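Local coordinates for protein topoisomerase IV subunit A (Escherichia coli, PDB 1ZVT) that probably binds DNA through its C-terminal beta-pinwheel domain, as part of a type II topoisomerase that decatenates DNA and removes supercoils, at residues S1-T5 / K40-N44; G26-K30 / A67-G71; D87-M91 / V134-V138; S144-L148 / L193-P197; I150-M156 / T230-Q236. The contacts are given in a common frame with arbitrary orientation. Residues are numbered along the deposited sequence.

Overall arrangement
Contacts 1 and 4 join equivalent strand pairs, the first and third strands in chain order of two different four-stranded blades; contact 1 lies at the surface with serine and asparagine bonds at its end, whereas contact 4 is partly buried and lined by leucines. Contact 5 uses the same blade as contact 4, touching it through Leu148 and Met156, and brings in that blade's fourth strand. Contact 2, exposed and water-mediated, joins two loops some 18 Å, centre to centre, from contact 1. Contact 3, nearest the chain's centre, has no hydrogen bonds across it; it packs one blade on the next and touches contact 1 through Met91 and contact 4 through Met135 and Val138.

Contact 1: residues S1-T5 / K40-N44; sequences SEPVT and KGKSN
Val4, in the m rotamer, lays its two methyl groups over the end of strand 40-42, with Val4 CG1 3.8 Å from Ser43 CB and Val4 CG2 3.8 Å from Lys42 C. Beneath it the strands 3-5 and 40-42 run antiparallel, their axes 4.7 Å apart at the closest and their directions at 145°. Val4 and Gly41 form the hydrogen-bonded pair: Val4 N to Gly41 O and Gly41 N to Val4 O are both 3.0 Å. Pro3 with Lys42 and Thr5 with Lys40 are the flanking non-hydrogen-bonded pairs, at CA-CA distances of 4.5 and 4.3 Å. Beyond Lys42 the second segment leaves the extended conformation (Ser43 phi/psi -68/-19, Asn44 -100/25). One more backbone bond follows, Ser43 N to Glu2 O at 2.8 Å, and side chains add to it: Ser43 OG, placed by a p rotamer, accepts from Glu2 N at 2.8 Å, and Ser1 OG donates to Asn44 OD1 at 3.1 Å. The Thr5 hydroxyl turns instead to Gly19 O on the adjoining loop, and the inner strand 3-9 continues the sheet through strand 13-18. Such pairing of the first and third strands in chain order belongs to the 3-1-2-4 antiparallel blade of the beta-pinwheel.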
# COMPACT_ATOMS: atom_id res chain seq x y z
N SER A 1 -18.46 -7.46 -19.81
CA SER A 1 -18.26 -6.66 -18.56
C SER A 1 -19.34 -6.98 -17.52
O SER A 1 -20.54 -6.78 -17.77
CB SER A 1 -18.26 -5.16 -18.89
OG SER A 1 -18.05 -4.37 -17.73
N GLU A 2 -18.92 -7.47 -16.37
CA GLU A 2 -19.83 -7.79 -15.27
C GLU A 2 -19.09 -7.51 -13.96
O GLU A 2 -17.87 -7.67 -13.91
CB GLU A 2 -20.29 -9.25 -15.33
CG GLU A 2 -19.26 -10.29 -14.85
CD GLU A 2 -19.80 -11.72 -14.82
OE1 GLU A 2 -19.09 -12.64 -15.30
OE2 GLU A 2 -20.92 -11.94 -14.29
N PRO A 3 -19.82 -7.08 -12.91
CA PRO A 3 -19.19 -6.83 -11.60
C PRO A 3 -18.54 -8.07 -11.03
O PRO A 3 -19.14 -9.14 -11.05
CB PRO A 3 -20.39 -6.42 -10.72
CG PRO A 3 -21.58 -6.88 -11.45
CD PRO A 3 -21.26 -6.77 -12.89
N VAL A 4 -17.31 -7.92 -10.50
CA VAL A 4 -16.60 -9.03 -9.88
C VAL A 4 -15.94 -8.55 -8.59
O VAL A 4 -15.65 -7.35 -8.44
CB VAL A 4 -15.49 -9.64 -10.79
CG1 VAL A 4 -16.13 -10.27 -12.04
CG2 VAL A 4 -14.46 -8.60 -11.19
N THR A 5 -15.67 -9.51 -7.71
CA THR A 5 -14.83 -9.29 -6.52
C THR A 5 -13.69 -10.27 -6.60
O THR A 5 -13.91 -11.47 -6.77
CB THR A 5 -15.62 -9.54 -5.23
OG1 THR A 5 -16.70 -8.61 -5.17
CG2 THR A 5 -14.73 -9.34 -4.00
N LYS A 40 -12.81 -4.91 -5.64
CA LYS A 40 -13.95 -5.04 -6.55
C LYS A 40 -13.74 -4.22 -7.81
O LYS A 40 -12.97 -3.25 -7.81
CB LYS A 40 -15.25 -4.64 -5.86
CG LYS A 40 -15.36 -3.15 -5.53
CD LYS A 40 -16.72 -2.84 -4.89
CE LYS A 40 -16.79 -1.41 -4.37
NZ LYS A 40 -15.89 -1.22 -3.18
N GLY A 41 -14.41 -4.63 -8.88
CA GLY A 41 -14.27 -3.94 -10.14
C GLY A 41 -15.13 -4.62 -11.17
O GLY A 41 -16.15 -5.22 -10.83
N LYS A 42 -14.71 -4.51 -12.42
CA LYS A 42 -15.45 -5.12 -13.53
C LYS A 42 -14.61 -6.20 -14.18
O LYS A 42 -13.39 -6.17 -14.11
CB LYS A 42 -15.80 -4.05 -14.57
CG LYS A 42 -16.87 -3.06 -14.11
CD LYS A 42 -17.05 -1.94 -15.13
CE LYS A 42 -18.07 -0.91 -14.64
NZ LYS A 42 -18.91 -0.41 -15.77
N SER A 43 -15.27 -7.15 -14.82
CA SER A 43 -14.59 -8.32 -15.36
C SER A 43 -13.66 -7.95 -16.52
O SER A 43 -12.74 -8.71 -16.83
CB SER A 43 -15.60 -9.41 -15.75
OG SER A 43 -16.54 -8.89 -16.66
N ASN A 44 -13.88 -6.78 -17.12
CA ASN A 44 -13.03 -6.30 -18.21
C ASN A 44 -11.99 -5.27 -17.78
O ASN A 44 -11.53 -4.46 -18.60
CB ASN A 44 -13.88 -5.76 -19.37
CG ASN A 44 -14.72 -4.55 -18.99
OD1 ASN A 44 -14.97 -4.28 -17.81
ND2 ASN A 44 -15.19 -3.82 -20.01

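Contact 2: residues G26-K30 / A67-G71; sequences GLNYK and ARGQG
Leu27 begins the contact: its m,t side chain reaches across to place CD2 4.1 Å from Ala67 CB, while also resting on Val7 and Ile22. The next residue, Asn28, has its amide N bonded to a water at 3.0 Å, and the same water donates to Ala67 O at 2.8 Å. Its t side chain brings OD1 to 3.3 Å from Gln70 CG. Tyr29 CA and Gln70 CA are the nearest CA pair, 5.0 Å; the CA-to-CB bond of Tyr29 points away from the other loop, and its ring makes a cation-pi interaction with Arg15 and bonds through OH to Ala24 O. Lys30 then repeats the water pattern, its N 3.0 Å from a second water that donates to Gln70 O, also at 3.0 Å, and its CA lies 3.5 Å from Gln70 NE2. Residues 27-30 are extended, whereas residues 67-71 curve through Gly69 at phi/psi 100/-169. Arg15, on strand 13-18, binds Asn28 O and Ala67 O and so ties both loops to the first blade of the pinwheel. No clear direct hydrogen bond joins the loops: two waters relay backbone groups, the Gln70 side chain packs along residues 28-30, and Leu27 touches Ala67.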
# COMPACT_ATOMS: atom_id res chain seq x y z
N GLY A 26 -16.19 -15.47 4.37
CA GLY A 26 -17.02 -16.66 4.53
C GLY A 26 -16.87 -17.74 3.46
O GLY A 26 -17.51 -18.78 3.54
N LEU A 27 -16.03 -17.50 2.46
CA LEU A 27 -15.78 -18.50 1.41
C LEU A 27 -15.00 -19.69 1.94
O LEU A 27 -14.45 -19.66 3.04
CB LEU A 27 -15.01 -17.86 0.26
CG LEU A 27 -15.73 -16.72 -0.46
CD1 LEU A 27 -14.78 -15.99 -1.37
CD2 LEU A 27 -16.92 -17.26 -1.26
N ASN A 28 -14.98 -20.75 1.12
CA ASN A 28 -14.19 -21.95 1.37
C ASN A 28 -12.71 -21.64 1.18
O ASN A 28 -12.31 -21.08 0.16
CB ASN A 28 -14.66 -23.03 0.39
CG ASN A 28 -13.99 -24.38 0.61
OD1 ASN A 28 -13.97 -25.22 -0.30
ND2 ASN A 28 -13.44 -24.61 1.79
N TYR A 29 -11.89 -22.00 2.17
CA TYR A 29 -10.45 -21.92 2.01
C TYR A 29 -9.86 -23.30 2.22
O TYR A 29 -10.47 -24.13 2.90
CB TYR A 29 -9.83 -20.91 2.98
CG TYR A 29 -10.29 -19.51 2.63
CD1 TYR A 29 -11.43 -18.97 3.22
CD2 TYR A 29 -9.60 -18.75 1.69
CE1 TYR A 29 -11.87 -17.69 2.88
CE2 TYR A 29 -10.03 -17.48 1.34
CZ TYR A 29 -11.16 -16.95 1.95
OH TYR A 29 -11.59 -15.69 1.59
N LYS A 30 -8.71 -23.56 1.61
CA LYS A 30 -8.05 -24.85 1.82
C LYS A 30 -7.54 -24.92 3.26
O LYS A 30 -7.34 -23.90 3.91
CB LYS A 30 -6.93 -25.06 0.80
CG LYS A 30 -5.69 -24.24 1.04
CD LYS A 30 -4.77 -24.26 -0.16
CE LYS A 30 -3.58 -23.35 0.08
NZ LYS A 30 -2.44 -24.09 0.69
N ALA A 67 -16.13 -18.23 -7.22
CA ALA A 67 -16.23 -18.24 -5.75
C ALA A 67 -16.21 -19.65 -5.17
O ALA A 67 -15.66 -19.88 -4.10
CB ALA A 67 -17.49 -17.51 -5.29
N ARG A 68 -16.84 -20.57 -5.88
CA ARG A 68 -16.84 -21.98 -5.51
C ARG A 68 -15.46 -22.59 -5.74
O ARG A 68 -14.79 -22.32 -6.74
CB ARG A 68 -17.91 -22.73 -6.31
CG ARG A 68 -19.30 -22.22 -6.02
CD ARG A 68 -20.27 -22.47 -7.17
NE ARG A 68 -21.61 -22.03 -6.80
CZ ARG A 68 -22.61 -22.85 -6.48
NH1 ARG A 68 -22.45 -24.17 -6.52
NH2 ARG A 68 -23.79 -22.35 -6.14
N GLY A 69 -15.03 -23.41 -4.80
CA GLY A 69 -13.69 -23.94 -4.86
C GLY A 69 -12.86 -23.12 -3.90
O GLY A 69 -13.40 -22.35 -3.10
N GLN A 70 -11.54 -23.30 -3.97
CA GLN A 70 -10.64 -22.76 -2.96
C GLN A 70 -9.66 -21.79 -3.61
O GLN A 70 -8.68 -21.36 -3.00
CB GLN A 70 -9.93 -23.92 -2.22
CG GLN A 70 -10.87 -24.68 -1.28
CD GLN A 70 -10.35 -26.04 -0.82
OE1 GLN A 70 -9.55 -26.70 -1.50
NE2 GLN A 70 -10.82 -26.49 0.34
N GLY A 71 -9.97 -21.41 -4.84
CA GLY A 71 -9.12 -20.54 -5.62
C GLY A 71 -8.00 -21.29 -6.30
O GLY A 71 -8.01 -22.52 -6.38
O HOH W 1 -16.26 -20.88 -1.60
O HOH W 2 -7.56 -21.50 -0.19

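Contact 3: residues D87-M91 / V134-V138; sequences DHMLM and VMPPV
A junction between successive blades of the beta-pinwheel is made here, where strand 86-90, at the edge of one four-stranded sheet, faces the loop leading into strand 138-139 of the next. The strand carries a classic beta bulge, Asp87 and His88 both facing Val50, and His88 projects toward the loop with chi1 -42° and chi2 -78°. Residues 134-137 keep an extended, polyproline-like backbone (phi -57 to -80°, psi 124 to 156°), and the closest CA pair is His88 with Pro136, 6.9 Å. Pro137 CD lies over one face of the imidazole, 3.7 Å from the ring centroid and 18° off its normal, a CH-pi contact; the nearest ring atom is His88 CG, 3.5 Å from Pro137 CD. Around the same ring, His88 CE1 approaches Pro136 CA at 3.6 Å and His88 NE2 approaches Val134 CG1 at 4.1 Å. Two residues on, Leu90 adds CD1 against Pro137 CG at 4.3 Å. Met89 points the other way, against Ile6 and Leu8 of the preceding blade. The two segments thus meet through apolar packing and one CH-pi contact, without a hydrogen bond.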
# COMPACT_ATOMS: atom_id res chain seq x y z
N ASP A 87 1.81 -9.12 -1.51
CA ASP A 87 1.41 -8.41 -0.31
C ASP A 87 0.24 -7.45 -0.50
O ASP A 87 -0.45 -7.10 0.46
CB ASP A 87 2.61 -7.65 0.26
CG ASP A 87 3.71 -8.57 0.74
OD1 ASP A 87 3.46 -9.80 0.87
OD2 ASP A 87 4.84 -8.09 0.96
N HIS A 88 0.03 -7.01 -1.75
CA HIS A 88 -0.94 -5.97 -2.01
C HIS A 88 -1.71 -6.26 -3.29
O HIS A 88 -1.13 -6.77 -4.26
CB HIS A 88 -0.28 -4.58 -2.11
CG HIS A 88 0.78 -4.33 -1.08
ND1 HIS A 88 0.49 -4.01 0.23
CD2 HIS A 88 2.13 -4.36 -1.16
CE1 HIS A 88 1.61 -3.86 0.91
NE2 HIS A 88 2.63 -4.07 0.08
N MET A 89 -3.00 -5.93 -3.27
CA MET A 89 -3.90 -6.15 -4.39
C MET A 89 -4.73 -4.89 -4.64
O MET A 89 -5.26 -4.29 -3.68
CB MET A 89 -4.84 -7.33 -4.06
CG MET A 89 -5.83 -7.66 -5.15
SD MET A 89 -6.78 -9.21 -4.88
CE MET A 89 -7.61 -8.89 -3.31
N LEU A 90 -4.85 -4.49 -5.90
CA LEU A 90 -5.58 -3.27 -6.26
C LEU A 90 -6.44 -3.51 -7.50
O LEU A 90 -6.04 -4.25 -8.42
CB LEU A 90 -4.61 -2.14 -6.59
CG LEU A 90 -3.83 -1.59 -5.40
CD1 LEU A 90 -2.53 -2.35 -5.17
CD2 LEU A 90 -3.55 -0.11 -5.65
N MET A 91 -7.57 -2.82 -7.56
CA MET A 91 -8.39 -2.80 -8.74
C MET A 91 -9.02 -1.42 -8.79
O MET A 91 -9.87 -1.10 -7.95
CB MET A 91 -9.45 -3.90 -8.66
CG MET A 91 -10.03 -4.33 -9.95
SD MET A 91 -10.89 -5.92 -9.79
CE MET A 91 -11.20 -6.31 -11.50
N VAL A 134 8.39 -2.60 0.77
CA VAL A 134 7.37 -1.79 0.10
C VAL A 134 6.34 -1.30 1.13
O VAL A 134 5.89 -2.10 1.98
CB VAL A 134 6.60 -2.63 -0.97
CG1 VAL A 134 5.55 -1.76 -1.67
CG2 VAL A 134 7.55 -3.24 -2.02
N MET A 135 5.92 -0.03 1.05
CA MET A 135 4.83 0.46 1.89
C MET A 135 3.50 0.03 1.27
O MET A 135 3.39 -0.19 0.07
CB MET A 135 4.82 1.99 1.98
CG MET A 135 6.07 2.60 2.57
SD MET A 135 6.46 2.04 4.24
CE MET A 135 5.09 2.72 5.21
N PRO A 136 2.45 -0.07 2.09
CA PRO A 136 1.15 -0.33 1.46
C PRO A 136 0.77 0.80 0.48
O PRO A 136 0.78 1.96 0.90
CB PRO A 136 0.19 -0.28 2.66
CG PRO A 136 1.04 -0.67 3.85
CD PRO A 136 2.37 0.03 3.55
N PRO A 137 0.48 0.50 -0.80
CA PRO A 137 0.08 1.57 -1.77
C PRO A 137 -1.12 2.31 -1.26
O PRO A 137 -1.99 1.70 -0.63
CB PRO A 137 -0.29 0.79 -3.05
CG PRO A 137 0.56 -0.46 -2.93
CD PRO A 137 0.53 -0.82 -1.46
N VAL A 138 -1.18 3.61 -1.52
CA VAL A 138 -2.29 4.42 -1.05
C VAL A 138 -2.98 5.01 -2.25
O VAL A 138 -2.34 5.66 -3.08
CB VAL A 138 -1.85 5.55 -0.12
CG1 VAL A 138 -3.09 6.32 0.42
CG2 VAL A 138 -1.01 4.98 1.03

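Contact 4: residues S144-L148 / L193-P197; sequences SDMLL and LYVLP
The methyl CD2 of Leu148 sits between two neighbours on the partner strand, 3.9 Å from Tyr194 CD1 at the edge of the ring and 3.9 Å from Leu196 CD1. These side chains, with Met146, occupy one face of the sheet, and Val241 and Ile243 of strand 240-244 press on Tyr194. On the other face Leu147 CD2 fits against Leu193 CD1 at 3.7 Å, and Leu99, from the preceding blade of the beta-pinwheel, touches Leu147, Leu193 and Val195. Strands 146-148 and 193-196 run antiparallel, 4.6 Å apart between axes and at 158°. Met146-Leu196 and Leu148-Tyr194 are the hydrogen-bonded pairs: Met146 N to Leu196 O 2.6 Å, Leu196 N to Met146 O 2.7 Å, Leu148 N to Tyr194 O 2.9 Å and Tyr194 N to Leu148 O 2.8 Å. Leu147 and Val195 pair between them, CA-CA 4.5 Å. Just before strand 146-148 the CA-to-CB bond of Asp145 points toward the partner strand, CB 3.4 Å from Val195 CG1 and from Leu196 O, and OD2 accepts from Asp142 N.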
# COMPACT_ATOMS: atom_id res chain seq x y z
N SER A 144 -5.53 17.40 -3.72
CA SER A 144 -5.18 18.38 -2.69
C SER A 144 -5.00 17.75 -1.29
O SER A 144 -4.74 18.44 -0.31
CB SER A 144 -6.20 19.53 -2.65
OG SER A 144 -7.42 19.13 -2.04
N ASP A 145 -5.10 16.43 -1.23
CA ASP A 145 -4.92 15.72 0.04
C ASP A 145 -3.49 15.90 0.58
O ASP A 145 -2.58 16.28 -0.17
CB ASP A 145 -5.26 14.23 -0.14
CG ASP A 145 -6.79 13.95 -0.19
OD1 ASP A 145 -7.61 14.87 0.04
OD2 ASP A 145 -7.16 12.79 -0.48
N MET A 146 -3.32 15.65 1.88
CA MET A 146 -2.02 15.77 2.54
C MET A 146 -1.39 14.39 2.69
O MET A 146 -2.07 13.43 3.00
CB MET A 146 -2.16 16.36 3.94
CG MET A 146 -2.79 17.74 3.98
SD MET A 146 -1.77 18.91 3.08
CE MET A 146 -0.32 19.00 4.05
N LEU A 147 -0.09 14.31 2.46
CA LEU A 147 0.69 13.11 2.76
C LEU A 147 1.18 13.24 4.19
O LEU A 147 1.64 14.31 4.59
CB LEU A 147 1.89 13.03 1.79
CG LEU A 147 2.87 11.86 1.91
CD1 LEU A 147 3.55 11.60 0.57
CD2 LEU A 147 3.91 12.11 3.01
N LEU A 148 1.06 12.17 4.97
CA LEU A 148 1.51 12.18 6.35
C LEU A 148 2.41 10.98 6.54
O LEU A 148 2.01 9.84 6.23
CB LEU A 148 0.33 12.15 7.33
CG LEU A 148 0.73 12.07 8.81
CD1 LEU A 148 1.49 13.31 9.28
CD2 LEU A 148 -0.48 11.84 9.69
N LEU A 193 2.41 5.57 6.43
CA LEU A 193 2.31 6.58 5.39
C LEU A 193 0.88 6.69 4.93
O LEU A 193 0.30 5.69 4.42
CB LEU A 193 3.17 6.16 4.18
CG LEU A 193 3.28 7.10 2.96
CD1 LEU A 193 3.89 8.46 3.37
CD2 LEU A 193 4.13 6.48 1.86
N TYR A 194 0.31 7.88 5.07
CA TYR A 194 -1.11 8.10 4.74
C TYR A 194 -1.30 9.23 3.75
O TYR A 194 -0.44 10.09 3.63
CB TYR A 194 -1.87 8.50 6.00
CG TYR A 194 -1.59 7.69 7.23
CD1 TYR A 194 -0.94 8.26 8.32
CD2 TYR A 194 -2.01 6.36 7.33
CE1 TYR A 194 -0.71 7.53 9.48
CE2 TYR A 194 -1.76 5.62 8.49
CZ TYR A 194 -1.11 6.22 9.55
OH TYR A 194 -0.85 5.54 10.70
N VAL A 195 -2.47 9.25 3.10
CA VAL A 195 -2.88 10.41 2.33
C VAL A 195 -4.24 10.76 2.89
O VAL A 195 -5.15 9.90 2.93
CB VAL A 195 -2.88 10.17 0.81
CG1 VAL A 195 -3.44 11.38 0.10
CG2 VAL A 195 -1.45 9.86 0.30
N LEU A 196 -4.33 11.97 3.43
CA LEU A 196 -5.48 12.38 4.22
C LEU A 196 -6.03 13.68 3.65
O LEU A 196 -5.27 14.54 3.22
CB LEU A 196 -5.09 12.72 5.67
CG LEU A 196 -4.03 12.04 6.52
CD1 LEU A 196 -3.47 13.04 7.53
CD2 LEU A 196 -4.64 10.87 7.22
N PRO A 197 -7.34 13.85 3.73
CA PRO A 197 -7.89 15.20 3.56
C PRO A 197 -7.26 16.13 4.59
O PRO A 197 -7.18 15.77 5.78
CB PRO A 197 -9.37 15.04 3.87
CG PRO A 197 -9.64 13.59 3.82
CD PRO A 197 -8.36 12.83 3.98

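Contact 5: residues I150-M156 / T230-Q236; sequences ITQAGRM and TLMRGLQ
Leu235 CD2 lies at the apolar centre, 3.8 Å from Met156 SD and 4.1 Å from Ile150 CG2; Met232 SD adds a further contact with Met156 SD at 3.9 Å, and Ile204 and Ile211 lie on Leu235. Around it the backbones pair. Met156 and Thr230 form an antiparallel hydrogen-bonded pair, with Met156 N to Thr230 O 2.9 Å and Thr230 N to Met156 O 2.8 Å; Arg155 and Leu231 form the non-hydrogen-bonded pair, CA-CA 4.1 Å, and Leu231 CD1 lies over the Arg155 guanidinium. Met232 N then donates to Gly154 O at 3.0 Å. Gly154 (phi/psi 103/24) ends a type I turn from Thr151 and brings its CA 3.1 Å from Leu235 O; a side chain here would clash with that oxygen. In the other segment a type II turn spans Met232 to Leu235, and Leu235 centres an inverse gamma turn. Waters line the edge: one donates to Thr151 O and Leu235 O at 2.9 and 2.8 Å, another to Ala153 O and Met232 O at 2.7 and 2.8 Å. Strand 230-231, arriving late in the chain, thus becomes the fourth strand beside the 146-160 hairpin, the 3-1-2-4 blade topology of a beta-pinwheel.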
# COMPACT_ATOMS: atom_id res chain seq x y z
N ILE A 150 5.13 8.93 9.13
CA ILE A 150 5.57 8.73 10.52
C ILE A 150 6.70 7.72 10.49
O ILE A 150 6.55 6.64 9.92
CB ILE A 150 4.43 8.16 11.42
CG1 ILE A 150 3.18 9.07 11.32
CG2 ILE A 150 4.93 8.01 12.88
CD1 ILE A 150 1.98 8.48 12.11
N THR A 151 7.84 8.06 11.09
CA THR A 151 8.99 7.14 11.09
C THR A 151 9.01 6.19 12.30
O THR A 151 8.34 6.43 13.31
CB THR A 151 10.34 7.89 11.07
OG1 THR A 151 10.57 8.53 12.33
CG2 THR A 151 10.35 8.95 9.97
N GLN A 152 9.85 5.16 12.19
CA GLN A 152 10.03 4.17 13.26
C GLN A 152 10.56 4.86 14.52
O GLN A 152 10.25 4.45 15.64
CB GLN A 152 11.02 3.13 12.74
CG GLN A 152 11.39 2.00 13.64
CD GLN A 152 12.46 1.12 13.02
OE1 GLN A 152 13.40 0.70 13.70
NE2 GLN A 152 12.34 0.87 11.71
N ALA A 153 11.35 5.92 14.33
CA ALA A 153 11.92 6.67 15.47
C ALA A 153 10.89 7.57 16.12
O ALA A 153 11.07 8.02 17.26
CB ALA A 153 13.17 7.47 15.03
N GLY A 154 9.79 7.83 15.42
CA GLY A 154 8.69 8.64 15.93
C GLY A 154 8.64 10.06 15.40
O GLY A 154 8.09 10.94 16.06
N ARG A 155 9.22 10.30 14.23
CA ARG A 155 9.13 11.63 13.63
C ARG A 155 7.96 11.69 12.67
O ARG A 155 7.66 10.71 11.99
CB ARG A 155 10.41 12.02 12.90
CG ARG A 155 11.59 12.19 13.86
CD ARG A 155 12.84 12.70 13.19
NE ARG A 155 13.77 13.03 14.27
CZ ARG A 155 14.54 12.14 14.88
NH1 ARG A 155 14.55 10.87 14.48
NH2 ARG A 155 15.31 12.51 15.89
N MET A 156 7.30 12.85 12.62
CA MET A 156 6.13 13.06 11.76
C MET A 156 6.37 14.23 10.80
O MET A 156 6.91 15.27 11.18
CB MET A 156 4.87 13.33 12.59
CG MET A 156 4.48 12.20 13.50
SD MET A 156 2.94 12.56 14.39
CE MET A 156 1.91 13.13 13.10
N THR A 230 9.21 15.91 12.72
CA THR A 230 9.19 16.38 14.10
C THR A 230 9.09 15.19 15.05
O THR A 230 8.18 14.39 14.95
CB THR A 230 7.99 17.33 14.32
OG1 THR A 230 8.17 18.46 13.46
CG2 THR A 230 7.93 17.82 15.76
N LEU A 231 10.05 15.08 15.98
CA LEU A 231 10.05 13.97 16.91
C LEU A 231 8.96 14.09 17.99
O LEU A 231 8.83 15.12 18.64
CB LEU A 231 11.44 13.83 17.55
CG LEU A 231 11.62 12.74 18.61
CD1 LEU A 231 11.56 11.36 18.00
CD2 LEU A 231 12.95 12.95 19.32
N MET A 232 8.18 13.02 18.15
CA MET A 232 7.19 12.94 19.22
C MET A 232 7.68 11.89 20.21
O MET A 232 7.79 10.70 19.85
CB MET A 232 5.81 12.57 18.66
CG MET A 232 5.41 13.39 17.43
SD MET A 232 4.01 14.51 17.61
CE MET A 232 4.12 15.05 19.32
N ARG A 233 8.00 12.31 21.44
CA ARG A 233 8.51 11.37 22.44
C ARG A 233 7.53 10.23 22.67
O ARG A 233 6.34 10.45 22.87
CB ARG A 233 8.79 12.03 23.80
CG ARG A 233 9.89 11.28 24.57
CD ARG A 233 9.72 11.28 26.09
NE ARG A 233 9.86 12.61 26.66
CZ ARG A 233 9.76 12.89 27.96
NH1 ARG A 233 9.52 11.94 28.86
NH2 ARG A 233 9.91 14.15 28.37
N GLY A 234 8.05 9.00 22.65
CA GLY A 234 7.24 7.83 22.92
C GLY A 234 6.41 7.34 21.75
O GLY A 234 5.71 6.34 21.88
N LEU A 235 6.51 7.99 20.59
CA LEU A 235 5.73 7.54 19.42
C LEU A 235 6.48 6.46 18.61
O LEU A 235 6.85 6.67 17.46
CB LEU A 235 5.33 8.73 18.52
CG LEU A 235 4.19 8.50 17.52
CD1 LEU A 235 2.86 8.37 18.23
CD2 LEU A 235 4.16 9.66 16.53
N GLN A 236 6.70 5.32 19.25
CA GLN A 236 7.37 4.18 18.66
C GLN A 236 6.53 2.94 18.96
O GLN A 236 5.89 2.89 20.01
CB GLN A 236 8.74 3.99 19.28
CG GLN A 236 9.72 5.09 18.96
CD GLN A 236 11.11 4.72 19.38
OE1 GLN A 236 11.87 4.11 18.62
NE2 GLN A 236 11.45 5.06 20.60
O HOH W 3 6.63 5.10 15.17
O HOH W 4 9.77 8.68 19.57
O HOH W 5 12.97 15.63 14.91
O HOH W 6 7.69 18.26 10.85